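Rho-class glutathione S-transferase (Laternula elliptica, PDB 3QAV) probably catalyses the conjugation of glutathione to electrophilic compounds, as glutathione S-transferases do, and binds glutathione in its N-terminal domain. Local coordinates at residues Gly34-Trp39 with Val192-Arg197; Leu42-Glu47 with Ala184-Phe189; Glu67-Leu72 with Val78-Asp83; Ile94-Glu99 with Pro106-Asp111. All blocks are in the same frame, centred on the assembly; numbering follows the deposited sequence.

Contact 1: residues Gly34-Trp39 with Val192-Arg197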
loop_
_atom_site.group_PDB
_atom_site.type_symbol
_atom_site.label_atom_id
_atom_site.label_comp_id
_atom_site.label_asym_id
_atom_site.label_seq_id
_atom_site.Cartn_x
_atom_site.Cartn_y
_atom_site.Cartn_z
ATOM N N GLY A 34 -0.235 10.376 16.477
ATOM C CA GLY A 34 -0.270 8.920 16.497
ATOM C C GLY A 34 -0.400 8.202 15.161
ATOM O O GLY A 34 -0.165 6.994 15.080
ATOM N N SER A 35 -0.766 8.950 14.122
ATOM C CA SER A 35 -0.967 8.432 12.769
ATOM C C SER A 35 0.312 8.181 11.960
ATOM O O SER A 35 0.986 9.124 11.545
ATOM C CB SER A 35 -1.877 9.412 12.010
ATOM O OG SER A 35 -1.778 9.271 10.601
ATOM N N PRO A 36 0.655 6.900 11.710
ATOM C CA PRO A 36 1.867 6.603 10.937
ATOM C C PRO A 36 1.872 7.284 9.561
ATOM O O PRO A 36 2.913 7.758 9.098
ATOM C CB PRO A 36 1.857 5.082 10.848
ATOM C CG PRO A 36 1.225 4.682 12.142
ATOM C CD PRO A 36 0.055 5.657 12.229
ATOM N N PRO A 37 0.714 7.333 8.883
ATOM C CA PRO A 37 0.744 7.998 7.577
ATOM C C PRO A 37 1.084 9.493 7.692
ATOM O O PRO A 37 1.687 10.080 6.783
ATOM C CB PRO A 37 -0.655 7.723 6.995
ATOM C CG PRO A 37 -1.487 7.288 8.174
ATOM C CD PRO A 37 -0.523 6.550 9.056
ATOM N N CYS A 38 0.714 10.109 8.813
ATOM C CA CYS A 38 1.032 11.518 9.016
ATOM C C CYS A 38 2.517 11.641 9.341
ATOM O O CYS A 38 3.216 12.508 8.812
ATOM C CB CYS A 38 0.213 12.104 10.171
ATOM S SG CYS A 38 -1.559 12.263 9.823
ATOM N N TRP A 39 2.988 10.755 10.211
ATOM C CA TRP A 39 4.382 10.756 10.645
ATOM C C TRP A 39 5.299 10.651 9.442
ATOM O O TRP A 39 6.296 11.353 9.357
ATOM C CB TRP A 39 4.641 9.583 11.601
ATOM C CG TRP A 39 5.795 9.794 12.535
ATOM C CD1 TRP A 39 6.825 10.683 12.386
ATOM C CD2 TRP A 39 6.059 9.075 13.748
ATOM N NE1 TRP A 39 7.711 10.558 13.432
ATOM C CE2 TRP A 39 7.264 9.578 14.280
ATOM C CE3 TRP A 39 5.392 8.054 14.435
ATOM C CZ2 TRP A 39 7.823 9.092 15.473
ATOM C CZ3 TRP A 39 5.942 7.570 15.619
ATOM C CH2 TRP A 39 7.150 8.092 16.124
ATOM N N VAL A 192 7.500 0.761 13.843
ATOM C CA VAL A 192 8.235 0.196 14.974
ATOM C C VAL A 192 7.969 1.024 16.244
ATOM O O VAL A 192 7.764 0.467 17.323
ATOM C CB VAL A 192 9.751 0.139 14.693
ATOM C CG1 VAL A 192 10.490 -0.399 15.922
ATOM C CG2 VAL A 192 10.023 -0.776 13.498
ATOM N N ALA A 193 7.959 2.350 16.111
ATOM C CA ALA A 193 7.704 3.238 17.253
ATOM C C ALA A 193 6.324 2.941 17.843
ATOM O O ALA A 193 6.130 2.959 19.066
ATOM C CB ALA A 193 7.778 4.695 16.813
ATOM N N LEU A 194 5.368 2.673 16.961
ATOM C CA LEU A 194 4.003 2.354 17.366
ATOM C C LEU A 194 4.019 1.040 18.147
ATOM O O LEU A 194 3.359 0.906 19.170
ATOM C CB LEU A 194 3.115 2.213 16.126
ATOM C CG LEU A 194 1.611 2.008 16.323
ATOM C CD1 LEU A 194 0.982 3.273 16.880
ATOM C CD2 LEU A 194 0.971 1.661 14.990
ATOM N N ILE A 195 4.784 0.072 17.647
ATOM C CA ILE A 195 4.899 -1.233 18.296
ATOM C C ILE A 195 5.433 -1.052 19.715
ATOM O O ILE A 195 4.863 -1.577 20.670
ATOM C CB ILE A 195 5.848 -2.168 17.492
ATOM C CG1 ILE A 195 5.175 -2.578 16.179
ATOM C CG2 ILE A 195 6.207 -3.406 18.311
ATOM C CD1 ILE A 195 6.082 -3.337 15.223
ATOM N N VAL A 196 6.526 -0.309 19.847
ATOM C CA VAL A 196 7.113 -0.051 21.156
ATOM C C VAL A 196 6.102 0.698 22.023
ATOM O O VAL A 196 5.968 0.418 23.213
ATOM C CB VAL A 196 8.399 0.800 21.038
ATOM C CG1 VAL A 196 8.892 1.202 22.423
ATOM C CG2 VAL A 196 9.479 0.016 20.304
ATOM N N ARG A 197 5.390 1.647 21.423
ATOM C CA ARG A 197 4.390 2.421 22.151
ATOM C C ARG A 197 3.386 1.486 22.818
ATOM O O ARG A 197 2.982 1.711 23.953
ATOM C CB ARG A 197 3.659 3.376 21.200
ATOM C CG ARG A 197 2.331 3.930 21.716
ATOM C CD ARG A 197 2.497 4.978 22.817
ATOM N NE ARG A 197 1.207 5.578 23.175
ATOM C CZ ARG A 197 1.023 6.468 24.150
ATOM N NH1 ARG A 197 -0.192 6.943 24.389
ATOM N NH2 ARG A 197 2.042 6.889 24.888
#
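Trp39 and Pro36 reach from the start of helix 36-47 to Ala193 and Leu194 on helix 183-197, one of the places where the thioredoxin-like N-terminal domain of a GST leans on its all-helical C-terminal domain. The Trp39 side chain is the longer arm. Its CB leaves the backbone toward the other helix, and with CG roughly anti to the backbone N (chi1 -155°) the indole extends toward helix 183-197, benzo ring foremost. The pyrrole NE1 is bonded to Thr225 OG1, which ties down one edge of the ring, and the ring also meets Phe189 edge-to-face. At the far end the Ala193 methyl lies obliquely against the benzo ring, its CB 3.6 Å from Trp39 CZ3. A side chain as small as alanine is consistent with so near an approach. Beside this pair, Pro36 and Leu194 cross at about a right angle, with Pro36 CG 4.2 Å from Leu194 CD2, a looser apolar touch. Just ahead of the helix, Ser35 turns the other way. It is the N-cap, where Ser35 OG accepts from Cys38 N at 3.2 Å, and it is also a residue of the glutathione site, so the domain contact and the ligand pocket share one helix start. The closest approach of the whole contact is made by Trp39 CH2, which stands 3.5 Å from Ala193 CB.

Contact 2: residues Leu42-Glu47 with Ala184-Phe189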
loop_
_atom_site.group_PDB
_atom_site.type_symbol
_atom_site.label_atom_id
_atom_site.label_comp_id
_atom_site.label_asym_id
_atom_site.label_seq_id
_atom_site.Cartn_x
_atom_site.Cartn_y
_atom_site.Cartn_z
ATOM N N LEU A 42 5.691 14.058 7.881
ATOM C CA LEU A 42 6.477 14.995 8.680
ATOM C C LEU A 42 7.964 14.659 8.618
ATOM O O LEU A 42 8.810 15.559 8.582
ATOM C CB LEU A 42 6.003 14.985 10.133
ATOM C CG LEU A 42 4.533 15.375 10.380
ATOM C CD1 LEU A 42 4.234 15.315 11.877
ATOM C CD2 LEU A 42 4.268 16.777 9.835
ATOM N N LEU A 43 8.279 13.365 8.610
ATOM C CA LEU A 43 9.666 12.921 8.557
ATOM C C LEU A 43 10.322 13.315 7.244
ATOM O O LEU A 43 11.460 13.767 7.228
ATOM C CB LEU A 43 9.752 11.402 8.746
ATOM C CG LEU A 43 9.645 10.897 10.186
ATOM C CD1 LEU A 43 9.830 9.392 10.211
ATOM C CD2 LEU A 43 10.719 11.565 11.038
ATOM N N VAL A 44 9.614 13.126 6.139
ATOM C CA VAL A 44 10.163 13.498 4.836
ATOM C C VAL A 44 10.442 15.002 4.798
ATOM O O VAL A 44 11.505 15.427 4.363
ATOM C CB VAL A 44 9.188 13.155 3.690
ATOM C CG1 VAL A 44 9.691 13.755 2.376
ATOM C CG2 VAL A 44 9.052 11.659 3.561
ATOM N N LEU A 45 9.480 15.801 5.251
ATOM C CA LEU A 45 9.641 17.251 5.268
ATOM C C LEU A 45 10.830 17.679 6.134
ATOM O O LEU A 45 11.640 18.503 5.719
ATOM C CB LEU A 45 8.364 17.924 5.789
ATOM C CG LEU A 45 7.129 17.912 4.880
ATOM C CD1 LEU A 45 5.893 18.300 5.700
ATOM C CD2 LEU A 45 7.336 18.868 3.706
ATOM N N GLN A 46 10.921 17.114 7.336
ATOM C CA GLN A 46 12.002 17.434 8.261
ATOM C C GLN A 46 13.355 16.985 7.710
ATOM O O GLN A 46 14.312 17.755 7.698
ATOM C CB GLN A 46 11.761 16.758 9.610
ATOM C CG GLN A 46 10.590 17.304 10.427
ATOM C CD GLN A 46 10.872 18.662 11.048
ATOM O OE1 GLN A 46 11.969 18.914 11.542
ATOM N NE2 GLN A 46 9.871 19.535 11.045
ATOM N N GLU A 47 13.434 15.738 7.257
ATOM C CA GLU A 47 14.687 15.211 6.724
ATOM C C GLU A 47 15.201 16.048 5.557
ATOM O O GLU A 47 16.396 16.325 5.460
ATOM C CB GLU A 47 14.501 13.761 6.274
ATOM C CG GLU A 47 14.375 12.779 7.421
ATOM C CD GLU A 47 15.704 12.518 8.106
ATOM O OE1 GLU A 47 15.699 11.989 9.234
ATOM O OE2 GLU A 47 16.754 12.833 7.508
ATOM N N ALA A 184 12.726 4.290 2.860
ATOM C CA ALA A 184 12.288 3.051 3.500
ATOM C C ALA A 184 12.178 3.195 5.018
ATOM O O ALA A 184 11.263 2.639 5.636
ATOM C CB ALA A 184 13.241 1.912 3.161
ATOM N N ASP A 185 13.110 3.932 5.621
ATOM C CA ASP A 185 13.076 4.130 7.067
ATOM C C ASP A 185 11.922 5.039 7.475
ATOM O O ASP A 185 11.408 4.952 8.590
ATOM C CB ASP A 185 14.403 4.704 7.549
ATOM C CG ASP A 185 15.548 3.747 7.319
ATOM O OD1 ASP A 185 16.320 3.954 6.357
ATOM O OD2 ASP A 185 15.655 2.770 8.096
ATOM N N VAL A 186 11.516 5.906 6.560
ATOM C CA VAL A 186 10.410 6.819 6.812
ATOM C C VAL A 186 9.133 5.988 6.978
ATOM O O VAL A 186 8.268 6.297 7.803
ATOM C CB VAL A 186 10.224 7.786 5.618
ATOM C CG1 VAL A 186 8.874 8.459 5.697
ATOM C CG2 VAL A 186 11.339 8.814 5.605
ATOM N N PHE A 187 9.026 4.932 6.182
ATOM C CA PHE A 187 7.855 4.066 6.231
ATOM C C PHE A 187 7.941 3.075 7.379
ATOM O O PHE A 187 6.958 2.800 8.058
ATOM C CB PHE A 187 7.720 3.273 4.919
ATOM C CG PHE A 187 7.223 4.084 3.750
ATOM C CD1 PHE A 187 7.842 5.273 3.389
ATOM C CD2 PHE A 187 6.135 3.643 2.997
ATOM C CE1 PHE A 187 7.385 6.016 2.297
ATOM C CE2 PHE A 187 5.673 4.375 1.905
ATOM C CZ PHE A 187 6.300 5.563 1.556
ATOM N N PHE A 188 9.135 2.544 7.594
ATOM C CA PHE A 188 9.340 1.521 8.615
ATOM C C PHE A 188 9.296 1.962 10.070
ATOM O O PHE A 188 8.504 1.454 10.852
ATOM C CB PHE A 188 10.673 0.815 8.347
ATOM C CG PHE A 188 10.944 -0.340 9.264
ATOM C CD1 PHE A 188 10.078 -1.427 9.309
ATOM C CD2 PHE A 188 12.077 -0.351 10.067
ATOM C CE1 PHE A 188 10.338 -2.511 10.144
ATOM C CE2 PHE A 188 12.344 -1.433 10.905
ATOM C CZ PHE A 188 11.474 -2.510 10.941
ATOM N N PHE A 189 10.153 2.908 10.429
ATOM C CA PHE A 189 10.242 3.376 11.802
ATOM C C PHE A 189 8.926 3.703 12.508
ATOM O O PHE A 189 8.682 3.225 13.614
ATOM C CB PHE A 189 11.163 4.587 11.884
ATOM C CG PHE A 189 11.237 5.175 13.249
ATOM C CD1 PHE A 189 11.995 4.561 14.240
ATOM C CD2 PHE A 189 10.500 6.314 13.565
ATOM C CE1 PHE A 189 12.015 5.076 15.530
ATOM C CE2 PHE A 189 10.513 6.828 14.840
ATOM C CZ PHE A 189 11.271 6.210 15.828
#
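Leu43 and Val44 are neighbours on helix 36-47, and both turn to a single residue of helix 183-197, Val186. Leu43 comes first. Leu43 CB points at the other helix and lies 4.3 Å from Val186 CG1, while Leu43 CD1 comes 4.2 Å from Val186 O. Leu43 also touches Ile222 and Thr225, so helix 220-224 and the loop after it pack beside it. Val44 follows and gives the nearer approach. With CG1 anti to the backbone N (chi1 171°), Val44 CG2 is the methyl presented, 3.9 Å from Val186 CG1 and 4.2 Å from Val186 CG2. The two forked side chains cross at about a right angle, and the Val44 methyl meets both branches of its partner. No hydrogen bond joins the segments: all three touching residues are buried, and apart from the Val186 carbonyl the contact is methyl against methyl and methylene. On its other flank Val44 packs on Cys95 and Leu98 of helix 91-101. One turn on, Glu47 marks the polar rim, where OE1 forms a salt bridge with Arg219 and a hydrogen bond with Thr221. Across the way, Asp185 OD1 is bonded to Thr182 N, consistent with the N-capping box at the start of this helix in GSTs, and the valine-leucine packing beside it belongs to the interface between the N- and C-terminal domains of the GST fold.

Contact 3: residues Glu67-Leu72 with Val78-Asp83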
loop_
_atom_site.group_PDB
_atom_site.type_symbol
_atom_site.label_atom_id
_atom_site.label_comp_id
_atom_site.label_asym_id
_atom_site.label_seq_id
_atom_site.Cartn_x
_atom_site.Cartn_y
_atom_site.Cartn_z
ATOM N N GLU A 67 -15.244 20.392 7.353
ATOM C CA GLU A 67 -15.532 20.803 5.982
ATOM C C GLU A 67 -14.285 21.308 5.272
ATOM O O GLU A 67 -14.161 21.174 4.055
ATOM C CB GLU A 67 -16.605 21.900 5.951
ATOM C CG GLU A 67 -17.977 21.465 6.447
ATOM C CD GLU A 67 -19.096 22.343 5.906
ATOM O OE1 GLU A 67 -19.408 22.231 4.702
ATOM O OE2 GLU A 67 -19.660 23.149 6.680
ATOM N N GLU A 68 -13.370 21.900 6.030
ATOM C CA GLU A 68 -12.132 22.414 5.455
ATOM C C GLU A 68 -11.302 21.238 4.931
ATOM O O GLU A 68 -10.624 21.343 3.906
ATOM C CB GLU A 68 -11.343 23.195 6.513
ATOM C CG GLU A 68 -10.059 23.815 5.992
ATOM C CD GLU A 68 -9.332 24.640 7.040
ATOM O OE1 GLU A 68 -9.046 24.103 8.131
ATOM O OE2 GLU A 68 -9.042 25.825 6.771
ATOM N N ILE A 69 -11.369 20.117 5.640
ATOM C CA ILE A 69 -10.643 18.917 5.248
ATOM C C ILE A 69 -11.313 18.294 4.030
ATOM O O ILE A 69 -10.655 18.001 3.030
ATOM C CB ILE A 69 -10.648 17.857 6.368
ATOM C CG1 ILE A 69 -9.956 18.400 7.624
ATOM C CG2 ILE A 69 -9.975 16.588 5.874
ATOM C CD1 ILE A 69 -8.485 18.684 7.457
ATOM N N LEU A 70 -12.624 18.089 4.127
ATOM C CA LEU A 70 -13.389 17.484 3.042
ATOM C C LEU A 70 -13.219 18.210 1.715
ATOM O O LEU A 70 -13.138 17.572 0.669
ATOM C CB LEU A 70 -14.869 17.398 3.420
ATOM C CG LEU A 70 -15.159 16.443 4.591
ATOM C CD1 LEU A 70 -16.599 16.600 5.032
ATOM C CD2 LEU A 70 -14.870 14.996 4.180
ATOM N N GLU A 71 -13.150 19.536 1.745
ATOM C CA GLU A 71 -12.969 20.289 0.504
ATOM C C GLU A 71 -11.727 19.785 -0.222
ATOM O O GLU A 71 -11.734 19.613 -1.440
ATOM C CB GLU A 71 -12.805 21.780 0.791
ATOM C CG GLU A 71 -13.945 22.643 0.287
ATOM C CD GLU A 71 -13.682 24.127 0.495
ATOM O OE1 GLU A 71 -13.335 24.512 1.633
ATOM O OE2 GLU A 71 -13.826 24.907 -0.474
ATOM N N LEU A 72 -10.667 19.548 0.545
ATOM C CA LEU A 72 -9.397 19.062 0.011
ATOM C C LEU A 72 -9.337 17.546 -0.127
ATOM O O LEU A 72 -8.695 17.023 -1.037
ATOM C CB LEU A 72 -8.249 19.506 0.920
ATOM C CG LEU A 72 -7.668 20.910 0.749
ATOM C CD1 LEU A 72 -8.777 21.899 0.507
ATOM C CD2 LEU A 72 -6.854 21.279 1.992
ATOM N N VAL A 78 -6.667 12.126 7.191
ATOM C CA VAL A 78 -5.444 12.874 7.369
ATOM C C VAL A 78 -4.346 11.830 7.135
ATOM O O VAL A 78 -4.528 10.663 7.454
ATOM C CB VAL A 78 -5.407 13.480 8.798
ATOM C CG1 VAL A 78 -4.689 12.570 9.765
ATOM C CG2 VAL A 78 -4.806 14.855 8.750
ATOM N N PRO A 79 -3.191 12.235 6.587
ATOM C CA PRO A 79 -2.829 13.592 6.177
ATOM C C PRO A 79 -3.465 14.104 4.892
ATOM O O PRO A 79 -3.761 13.346 3.971
ATOM C CB PRO A 79 -1.318 13.500 6.035
ATOM C CG PRO A 79 -1.164 12.145 5.412
ATOM C CD PRO A 79 -2.085 11.306 6.305
ATOM N N THR A 80 -3.682 15.413 4.860
ATOM C CA THR A 80 -4.200 16.099 3.691
ATOM C C THR A 80 -3.081 17.112 3.498
ATOM O O THR A 80 -2.634 17.745 4.453
ATOM C CB THR A 80 -5.540 16.794 3.964
ATOM O OG1 THR A 80 -6.551 15.800 4.156
ATOM C CG2 THR A 80 -5.930 17.674 2.783
ATOM N N PHE A 81 -2.626 17.257 2.266
ATOM C CA PHE A 81 -1.492 18.119 1.990
ATOM C C PHE A 81 -1.680 19.009 0.773
ATOM O O PHE A 81 -2.260 18.586 -0.221
ATOM C CB PHE A 81 -0.276 17.201 1.791
ATOM C CG PHE A 81 0.960 17.887 1.282
ATOM C CD1 PHE A 81 1.981 18.243 2.154
ATOM C CD2 PHE A 81 1.137 18.109 -0.078
ATOM C CE1 PHE A 81 3.166 18.804 1.680
ATOM C CE2 PHE A 81 2.316 18.669 -0.560
ATOM C CZ PHE A 81 3.331 19.016 0.319
ATOM N N THR A 82 -1.191 20.243 0.868
ATOM C CA THR A 82 -1.236 21.179 -0.249
ATOM C C THR A 82 0.142 21.822 -0.395
ATOM O O THR A 82 0.915 21.909 0.566
ATOM C CB THR A 82 -2.260 22.311 -0.049
ATOM O OG1 THR A 82 -1.807 23.190 0.989
ATOM C CG2 THR A 82 -3.625 21.744 0.309
ATOM N N ASP A 83 0.449 22.259 -1.607
ATOM C CA ASP A 83 1.716 22.913 -1.901
ATOM C C ASP A 83 1.445 23.813 -3.097
ATOM O O ASP A 83 1.581 23.398 -4.252
ATOM C CB ASP A 83 2.796 21.885 -2.250
ATOM C CG ASP A 83 4.174 22.510 -2.366
ATOM O OD1 ASP A 83 5.122 21.801 -2.760
ATOM O OD2 ASP A 83 4.310 23.712 -2.061
#
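Leu72 and Ile69 of helix 67-72 lie on Thr80 and Thr82 of strand 80-83, a mainly apolar helix-on-sheet contact on one face of the thioredoxin-like domain. The short axes pass 9.2 Å apart at 68°, so the helix runs steeply across the strand, and side chains rather than backbones bridge the distance. Leu72 carries most of it. Its CB presses on the Thr80 methyl, with 3.5 Å between Leu72 CB and Thr80 CG2, closer than carbons usually come. With CG turned beside the backbone N (chi1 -83°), the Leu72 CD2 methyl lies 3.8 Å from Thr80 CG2 and 3.7 Å from Thr82 CG2; the leucine side chain crosses each threonine at about a right angle. An alanine in place of Leu72 would still touch Thr80 through CB, but Thr82 would probably lose its cover from the helix and a gap would open over the strand. Ile69 adds a lighter touch: the Ile69 CG2 methyl stands 3.9 Å from Thr80 OG1, a hydroxyl that has a weak bond to Gln77 O. Thr80 therefore meets the helix with both branches, its methyl against Leu72 and its oxygen near Ile69. Just before the strand comes the cis peptide between Val78 and Pro79, a hallmark of thioredoxin-like folds, and Val78 is itself a glutathione-binding residue. Tyr30 of strand 28-31, next in the sheet, also touches Leu72 and Ile69, while Phe81 points away from helix 67-72 and packs on Ile94 and Leu98 of helix 91-101.

Contact 4: residues Ile94-Glu99 with Pro106-Asp111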
loop_
_atom_site.group_PDB
_atom_site.type_symbol
_atom_site.label_atom_id
_atom_site.label_comp_id
_atom_site.label_asym_id
_atom_site.label_seq_id
_atom_site.Cartn_x
_atom_site.Cartn_y
_atom_site.Cartn_z
ATOM N N ILE A 94 2.202 11.675 -1.197
ATOM C CA ILE A 94 2.765 12.918 -0.699
ATOM C C ILE A 94 4.293 12.790 -0.626
ATOM O O ILE A 94 5.030 13.673 -1.078
ATOM C CB ILE A 94 2.207 13.254 0.703
ATOM C CG1 ILE A 94 0.722 13.640 0.600
ATOM C CG2 ILE A 94 3.012 14.375 1.324
ATOM C CD1 ILE A 94 0.027 13.742 1.935
ATOM N N CYS A 95 4.755 11.686 -0.048
ATOM C CA CYS A 95 6.188 11.426 0.083
ATOM C C CYS A 95 6.873 11.387 -1.272
ATOM O O CYS A 95 7.933 11.972 -1.440
ATOM C CB CYS A 95 6.426 10.110 0.828
ATOM S SG CYS A 95 5.995 10.227 2.588
ATOM N N MET A 96 6.259 10.713 -2.239
ATOM C CA MET A 96 6.834 10.625 -3.574
ATOM C C MET A 96 6.890 11.999 -4.234
ATOM O O MET A 96 7.875 12.337 -4.886
ATOM C CB MET A 96 6.036 9.651 -4.443
ATOM C CG MET A 96 6.262 8.180 -4.080
ATOM S SD MET A 96 8.033 7.765 -3.946
ATOM C CE MET A 96 8.497 7.722 -5.668
ATOM N N TYR A 97 5.837 12.791 -4.056
ATOM C CA TYR A 97 5.796 14.139 -4.626
ATOM C C TYR A 97 6.895 15.023 -4.049
ATOM O O TYR A 97 7.537 15.782 -4.778
ATOM C CB TYR A 97 4.448 14.800 -4.343
ATOM C CG TYR A 97 4.468 16.300 -4.499
ATOM C CD1 TYR A 97 4.475 16.897 -5.763
ATOM C CD2 TYR A 97 4.516 17.130 -3.377
ATOM C CE1 TYR A 97 4.532 18.284 -5.902
ATOM C CE2 TYR A 97 4.574 18.515 -3.503
ATOM C CZ TYR A 97 4.582 19.085 -4.764
ATOM O OH TYR A 97 4.631 20.455 -4.873
ATOM N N LEU A 98 7.093 14.933 -2.736
ATOM C CA LEU A 98 8.107 15.734 -2.055
ATOM C C LEU A 98 9.519 15.366 -2.511
ATOM O O LEU A 98 10.378 16.241 -2.668
ATOM C CB LEU A 98 8.001 15.556 -0.536
ATOM C CG LEU A 98 6.740 16.081 0.156
ATOM C CD1 LEU A 98 6.840 15.764 1.639
ATOM C CD2 LEU A 98 6.581 17.596 -0.063
ATOM N N GLU A 99 9.760 14.072 -2.712
ATOM C CA GLU A 99 11.071 13.597 -3.156
ATOM C C GLU A 99 11.348 14.097 -4.574
ATOM O O GLU A 99 12.482 14.427 -4.916
ATOM C CB GLU A 99 11.116 12.067 -3.129
ATOM C CG GLU A 99 12.392 11.444 -3.706
ATOM C CD GLU A 99 13.639 11.778 -2.902
ATOM O OE1 GLU A 99 13.521 12.426 -1.845
ATOM O OE2 GLU A 99 14.742 11.381 -3.332
ATOM N N PRO A 106 18.056 14.108 -1.292
ATOM C CA PRO A 106 17.462 12.833 -1.715
ATOM C C PRO A 106 17.320 11.741 -0.654
ATOM O O PRO A 106 18.260 11.445 0.078
ATOM C CB PRO A 106 18.368 12.399 -2.871
ATOM C CG PRO A 106 19.693 12.972 -2.486
ATOM C CD PRO A 106 19.317 14.358 -2.012
ATOM N N LEU A 107 16.130 11.151 -0.578
ATOM C CA LEU A 107 15.871 10.070 0.363
ATOM C C LEU A 107 16.010 8.738 -0.361
ATOM O O LEU A 107 15.667 7.684 0.177
ATOM C CB LEU A 107 14.472 10.204 0.984
ATOM C CG LEU A 107 14.320 11.413 1.921
ATOM C CD1 LEU A 107 12.938 11.431 2.573
ATOM C CD2 LEU A 107 15.403 11.354 3.001
ATOM N N PHE A 108 16.496 8.804 -1.597
ATOM C CA PHE A 108 16.748 7.619 -2.414
ATOM C C PHE A 108 18.171 7.752 -2.973
ATOM O O PHE A 108 18.609 8.859 -3.309
ATOM C CB PHE A 108 15.809 7.541 -3.621
ATOM C CG PHE A 108 14.421 7.068 -3.309
ATOM C CD1 PHE A 108 13.443 7.960 -2.890
ATOM C CD2 PHE A 108 14.074 5.737 -3.504
ATOM C CE1 PHE A 108 12.137 7.539 -2.677
ATOM C CE2 PHE A 108 12.774 5.301 -3.294
ATOM C CZ PHE A 108 11.798 6.207 -2.880
ATOM N N PRO A 109 18.916 6.637 -3.060
ATOM C CA PRO A 109 20.274 6.723 -3.607
ATOM C C PRO A 109 20.113 6.885 -5.119
ATOM O O PRO A 109 18.989 6.872 -5.617
ATOM C CB PRO A 109 20.887 5.383 -3.212
ATOM C CG PRO A 109 19.700 4.464 -3.206
ATOM C CD PRO A 109 18.661 5.296 -2.506
ATOM N N SER A 110 21.207 7.024 -5.856
ATOM C CA SER A 110 21.092 7.213 -7.306
ATOM C C SER A 110 21.070 5.918 -8.114
ATOM O O SER A 110 20.414 5.835 -9.152
ATOM C CB SER A 110 22.222 8.122 -7.815
ATOM O OG SER A 110 23.498 7.536 -7.611
ATOM N N ASP A 111 21.775 4.902 -7.637
ATOM C CA ASP A 111 21.821 3.634 -8.350
ATOM C C ASP A 111 20.445 2.975 -8.381
ATOM O O ASP A 111 19.861 2.651 -7.341
ATOM C CB ASP A 111 22.853 2.709 -7.698
ATOM C CG ASP A 111 23.035 1.403 -8.450
ATOM O OD1 ASP A 111 24.108 0.786 -8.297
ATOM O OD2 ASP A 111 22.115 0.984 -9.181
#
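Glu99, on helix 91-101, grips the backbone of the chain that follows it: both carboxylate oxygens accept from Leu107 N. The bond to OE1 is the straighter, 3.2 Å from Leu107 N to Glu99 OE1 at 160°; the one from Leu107 N to Glu99 OE2 is 3.1 Å at 141°. Both oxygens are met on the syn side with the donor somewhat out of the carboxylate plane, so one N-H is shared by the whole group. CG, anti to the backbone N, lies alongside the ring of Phe108, with Glu99 CG 3.7 Å from Phe108 CD1; the bend at chi2 (65°) then swings the carboxylate to Leu107 N. Glu99 OE2 comes to the edge of that same ring, also 3.7 Å from Phe108 CD1. One turn back, Met96 makes a Met-aromatic contact, its SD obliquely placed 5.3 Å from the centroid of the Phe108 ring. Further out, Glu99 OE1 also has a salt bridge to Lys48 NZ, a second partner for that oxygen. A leucine in place of Glu99 would probably leave Leu107 N without these acceptors and Lys48 without this countercharge. Beyond the ring, Phe108 is covered by Tyr119 and Met122 of helix 112-124 and by Met183, while Met96 also packs on Tyr119 of the second subunit, so the dimer comes close to this corner. Asp111 then caps helix 112-124 through Thr113 N. The last helix of the thioredoxin-like domain thus pins the linker that leads to the helical C-terminal domain, as GSTs are built.

How the contacts relate
Contacts 1 and 2 use the same two helices, 36-47 and 183-197, with centres 11 Å apart, and join the domains by apolar packing. Contact 2 is fully buried; contact 1 is partly open and reaches the glutathione site at Ser35. The centre of contact 3 is about 20 Å from that of the chain, inside the N-terminal domain and partly buried, and threonine methyls do much of its packing. Contact 4, buried but at the dimer side, is the one with hydrogen bonds across its segments. Helix 91-101 connects the set: Leu98 CD1 packs 3.8 Å from Leu45 CD2 of contact 2, and Tyr97 OH probably bonds Asp83 OD1 of contact 3 at 2.6 Å.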